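Local coordinates for protein carbohydrate deacetylase (Enterococcus faecalis, PDB 2I5I) that probably removes acetyl groups from acetylated carbohydrates in a magnesium-dependent step of oligosaccharide breakdown, as a homodimeric member of the YdjC deacetylase family, at residues A11-Y16 with N212-F217; A38-P43 with I61-T66. All blocks are in the same frame, centred on the assembly; numbering follows the deposited sequence.

Contact 1: residues A11-Y16 with N212-F217; sequences ADDFGY and NCHPAF
With CG anti to its own carbonyl carbon in both Asp12 (chi1 -64°) and His214 (chi1 -59°), carboxylate and imidazole converge from the two segments, while Asn212 takes the crowded position between backbone N and carbonyl carbon (chi1 75°) and turns its amide to Asp12. Asn212 ND2 donates to Asp12 OD2 at 3.1 Å; the acceptor lies in the amide plane, but the donor stands above the carboxylate plane. A water bridges Asp12 OD2 and the imidazole edge, 2.6 Å from His214 NE2, and Arg156 forms a salt bridge to Asp12 OD1. Asp13 OD2 approaches the same ring edge, 3.6 Å from His214 CD2, and is itself paired with Arg232. In the backbone, Asp12 N donates to Cys213 O at 2.8 Å, nearly along the C=O axis, which fits the parallel bridge between Ala11 and Cys213. A second water links the carbonyls of Asp12 and Pro215 where the segments diverge. Ala11 CB packs against Pro215 CD at 3.7 Å. Both strands end here, and Asp13 just beyond lies near His130, predicted to bind magnesium. Strand 6-11 pairs in parallel with strands 35-38 and 208-213, with helix 18-29 against Ala11 and helix 231-239 against Cys213 and Pro215.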
# COMPACT_ATOMS: atom_id res chain seq x y z
N ALA A 11 7.74 20.87 12.21
CA ALA A 11 6.69 21.67 11.59
C ALA A 11 5.46 21.68 12.47
O ALA A 11 4.86 20.63 12.73
CB ALA A 11 6.34 21.12 10.21
N ASP A 12 5.04 22.84 12.94
CA ASP A 12 3.81 22.92 13.71
C ASP A 12 2.57 22.90 12.80
O ASP A 12 2.64 23.30 11.63
CB ASP A 12 3.83 24.19 14.57
CG ASP A 12 4.93 24.17 15.62
OD1 ASP A 12 5.74 23.22 15.65
OD2 ASP A 12 4.99 25.13 16.42
N ASP A 13 1.46 22.40 13.32
CA ASP A 13 0.14 22.50 12.74
C ASP A 13 -0.20 21.41 11.74
O ASP A 13 -1.06 21.60 10.87
CB ASP A 13 -0.06 23.87 12.07
CG ASP A 13 -0.07 25.04 13.04
OD1 ASP A 13 -0.30 24.77 14.24
OD2 ASP A 13 0.14 26.21 12.63
N PHE A 14 0.41 20.24 11.85
CA PHE A 14 -0.06 19.10 11.03
C PHE A 14 -1.54 18.87 11.21
O PHE A 14 -2.07 18.94 12.32
CB PHE A 14 0.75 17.85 11.37
CG PHE A 14 0.77 16.80 10.26
CD1 PHE A 14 1.39 17.10 9.06
CD2 PHE A 14 0.18 15.57 10.47
CE1 PHE A 14 1.41 16.14 8.05
CE2 PHE A 14 0.20 14.60 9.46
CZ PHE A 14 0.83 14.91 8.27
N GLY A 15 -2.29 18.59 10.14
CA GLY A 15 -3.71 18.38 10.23
C GLY A 15 -4.53 19.65 10.36
O GLY A 15 -5.76 19.57 10.46
N TYR A 16 -3.88 20.81 10.38
CA TYR A 16 -4.59 22.08 10.51
C TYR A 16 -5.59 22.22 9.37
O TYR A 16 -6.80 22.41 9.55
CB TYR A 16 -3.58 23.21 10.54
CG TYR A 16 -4.06 24.56 11.01
CD1 TYR A 16 -5.26 24.73 11.69
CD2 TYR A 16 -3.28 25.68 10.76
CE1 TYR A 16 -5.65 25.99 12.09
CE2 TYR A 16 -3.67 26.94 11.18
CZ TYR A 16 -4.86 27.09 11.84
OH TYR A 16 -5.26 28.35 12.25
N ASN A 212 11.51 25.27 15.39
CA ASN A 212 10.15 24.98 14.91
C ASN A 212 9.89 25.83 13.66
O ASN A 212 10.63 26.77 13.31
CB ASN A 212 9.09 25.19 15.98
CG ASN A 212 8.74 26.63 16.28
OD1 ASN A 212 9.64 27.47 16.29
ND2 ASN A 212 7.47 26.91 16.53
N CYS A 213 8.83 25.43 12.95
CA CYS A 213 8.52 26.14 11.71
C CYS A 213 7.08 25.87 11.30
O CYS A 213 6.45 25.00 11.89
CB CYS A 213 9.48 25.71 10.59
SG CYS A 213 9.57 23.93 10.29
N HIS A 214 6.60 26.62 10.30
CA HIS A 214 5.22 26.49 9.87
C HIS A 214 5.08 26.40 8.34
O HIS A 214 4.43 27.21 7.67
CB HIS A 214 4.44 27.67 10.41
CG HIS A 214 4.45 27.79 11.91
ND1 HIS A 214 5.52 28.29 12.63
CD2 HIS A 214 3.49 27.50 12.82
CE1 HIS A 214 5.22 28.28 13.91
NE2 HIS A 214 3.99 27.80 14.07
N PRO A 215 5.69 25.39 7.74
CA PRO A 215 5.52 25.20 6.29
C PRO A 215 4.07 24.81 6.01
O PRO A 215 3.40 24.19 6.82
CB PRO A 215 6.44 24.05 5.94
CG PRO A 215 6.85 23.40 7.23
CD PRO A 215 6.53 24.36 8.34
N ALA A 216 3.60 25.16 4.83
CA ALA A 216 2.29 24.83 4.30
C ALA A 216 2.22 25.19 2.82
O ALA A 216 3.00 26.03 2.39
CB ALA A 216 1.17 25.57 5.02
N PHE A 217 1.31 24.53 2.13
CA PHE A 217 0.73 25.02 0.90
C PHE A 217 -0.49 25.84 1.32
O PHE A 217 -1.00 25.64 2.43
CB PHE A 217 0.34 23.91 -0.08
CG PHE A 217 1.50 23.04 -0.54
CD1 PHE A 217 2.79 23.49 -0.70
CD2 PHE A 217 1.29 21.70 -0.84
CE1 PHE A 217 3.79 22.64 -1.17
CE2 PHE A 217 2.26 20.83 -1.28
CZ PHE A 217 3.54 21.31 -1.42
O HOH W 1 2.41 24.83 9.32
O HOH W 2 2.91 27.14 16.39

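Contact 2: residues A38-P43 with I61-T66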
# COMPACT_ATOMS: atom_id res chain seq x y z
N ALA A 38 0.72 17.55 15.46
CA ALA A 38 -0.61 17.51 14.88
C ALA A 38 -1.73 17.92 15.82
O ALA A 38 -1.70 17.58 17.01
CB ALA A 38 -0.86 16.08 14.40
N LEU A 39 -2.74 18.60 15.27
CA LEU A 39 -3.91 19.04 16.03
C LEU A 39 -5.06 18.05 15.99
O LEU A 39 -5.85 18.02 15.04
CB LEU A 39 -4.37 20.38 15.48
CG LEU A 39 -3.40 21.57 15.52
CD1 LEU A 39 -3.69 22.52 14.36
CD2 LEU A 39 -3.51 22.30 16.87
N PRO A 40 -5.28 17.24 17.02
CA PRO A 40 -6.48 16.42 17.08
C PRO A 40 -7.79 17.19 17.14
O PRO A 40 -8.88 16.65 16.88
CB PRO A 40 -6.33 15.63 18.40
CG PRO A 40 -5.17 16.22 19.11
CD PRO A 40 -4.38 17.07 18.19
N THR A 41 -7.74 18.47 17.49
CA THR A 41 -8.91 19.32 17.59
C THR A 41 -9.38 19.75 16.21
O THR A 41 -10.45 20.33 16.04
CB THR A 41 -8.61 20.58 18.44
OG1 THR A 41 -7.29 21.05 18.18
CG2 THR A 41 -8.70 20.19 19.91
N SER A 42 -8.54 19.45 15.21
CA SER A 42 -8.90 19.77 13.83
C SER A 42 -9.69 18.68 13.14
O SER A 42 -9.42 17.49 13.21
CB SER A 42 -7.60 20.01 13.04
OG SER A 42 -7.92 20.57 11.78
N PRO A 43 -10.74 19.04 12.40
CA PRO A 43 -11.53 17.95 11.80
C PRO A 43 -10.74 17.15 10.76
O PRO A 43 -11.07 16.00 10.47
CB PRO A 43 -12.70 18.69 11.16
CG PRO A 43 -12.28 20.10 11.04
CD PRO A 43 -11.23 20.37 12.10
N ILE A 61 5.80 12.20 14.37
CA ILE A 61 4.64 13.01 14.68
C ILE A 61 4.30 13.04 16.18
O ILE A 61 4.12 11.98 16.77
CB ILE A 61 3.40 12.52 13.91
CG1 ILE A 61 3.65 12.43 12.41
CG2 ILE A 61 2.18 13.37 14.23
CD1 ILE A 61 2.45 11.88 11.65
N GLY A 62 4.20 14.24 16.73
CA GLY A 62 3.82 14.49 18.11
C GLY A 62 2.46 15.17 18.17
O GLY A 62 1.82 15.46 17.15
N VAL A 63 2.01 15.44 19.40
CA VAL A 63 0.67 16.02 19.58
C VAL A 63 0.77 17.51 19.91
O VAL A 63 1.49 17.93 20.82
CB VAL A 63 -0.14 15.25 20.64
CG1 VAL A 63 0.59 15.19 21.99
CG2 VAL A 63 -1.53 15.85 20.83
N HIS A 64 0.05 18.31 19.13
CA HIS A 64 -0.05 19.75 19.22
C HIS A 64 -1.25 20.14 20.08
O HIS A 64 -2.38 20.27 19.62
CB HIS A 64 -0.20 20.35 17.83
CG HIS A 64 0.41 21.70 17.63
ND1 HIS A 64 1.62 22.06 18.16
CD2 HIS A 64 -0.00 22.79 16.95
CE1 HIS A 64 1.94 23.29 17.83
NE2 HIS A 64 0.95 23.77 17.09
N LEU A 65 -1.02 20.29 21.40
CA LEU A 65 -2.13 20.68 22.27
C LEU A 65 -2.54 22.13 22.04
O LEU A 65 -1.69 22.92 21.62
CB LEU A 65 -1.74 20.49 23.74
CG LEU A 65 -1.33 19.09 24.18
CD1 LEU A 65 -0.75 19.22 25.59
CD2 LEU A 65 -2.47 18.10 24.14
N THR A 66 -3.79 22.49 22.30
CA THR A 66 -4.28 23.84 22.14
C THR A 66 -5.37 24.23 23.14
O THR A 66 -6.14 23.42 23.65
CB THR A 66 -4.83 24.07 20.70
OG1 THR A 66 -5.11 25.46 20.52
CG2 THR A 66 -6.09 23.27 20.51
O HOH W 3 -5.08 19.99 19.76
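Two backbone hydrogen bonds grip Ala38 from strand 60-65: Ala38 N donates to Gly62 O at 2.9 Å, and His64 N donates to Ala38 O at 2.8 Å. Both are close to straight at the hydrogen (165° and 162°), although each donor sits above the plane of the carbonyl that accepts it; with Val63 as the partner of Ala38, they define a parallel bridge. Beyond it, Leu39 and His64 lie side by side and point the same way. With Leu39 CG anti to its carbonyl carbon (chi1 -60°), Leu39 CD2 meets the edge of the imidazole, 3.5 Å from His64 CD2, so the contact is alongside the ring and not over a face. Pro40 crosses Val63 at about a right angle, with Pro40 CG 4.0 Å from Val63 CG2, the methyl that stands anti to its backbone N. The type I turn from Leu39 to Ser42 then swings Thr41 toward Thr66, bringing Thr41 OG1 to 3.4 Å from Thr66 CG2. A water accepts from Thr41 OG1 and donates to His64 O at 2.7 Å, joining turn to strand where direct backbone pairing has ended. Farther out, helix 45-55 packs on Ala38 and Ile61, and helix 103-117 on Ile61 and Val63. Asp128 is hydrogen-bonded to His64 ND1 and so probably fixes the rotation of the ring from the side of strand 127-129. An acidic partner at ND1 would be expected to make the imidazole more electron-rich, consistent with NE2 serving as a metal ligand, although no metal is bound here.

How the contacts relate
Contacts 1 and 2 lie in one parallel sheet, their centres about 11 Å apart, and the segments 11-16 and 38-43 join them directly. Leu39 N lies 3.0 Å from Phe14 O, and Ser42 OG lies 2.7 Å from Gly15 O, both probable hydrogen bonds that tie the turn of contact 2 to that of contact 1. Closer to the presumed active site, Asp13 OD1 of contact 1 comes within 3.3 Å of His64 NE2 of contact 2. Together with His130, a predicted magnesium ligand, Asp13 and His64 face one vacant point, consistent with an empty metal site. Each contact would then supply one of these three residues.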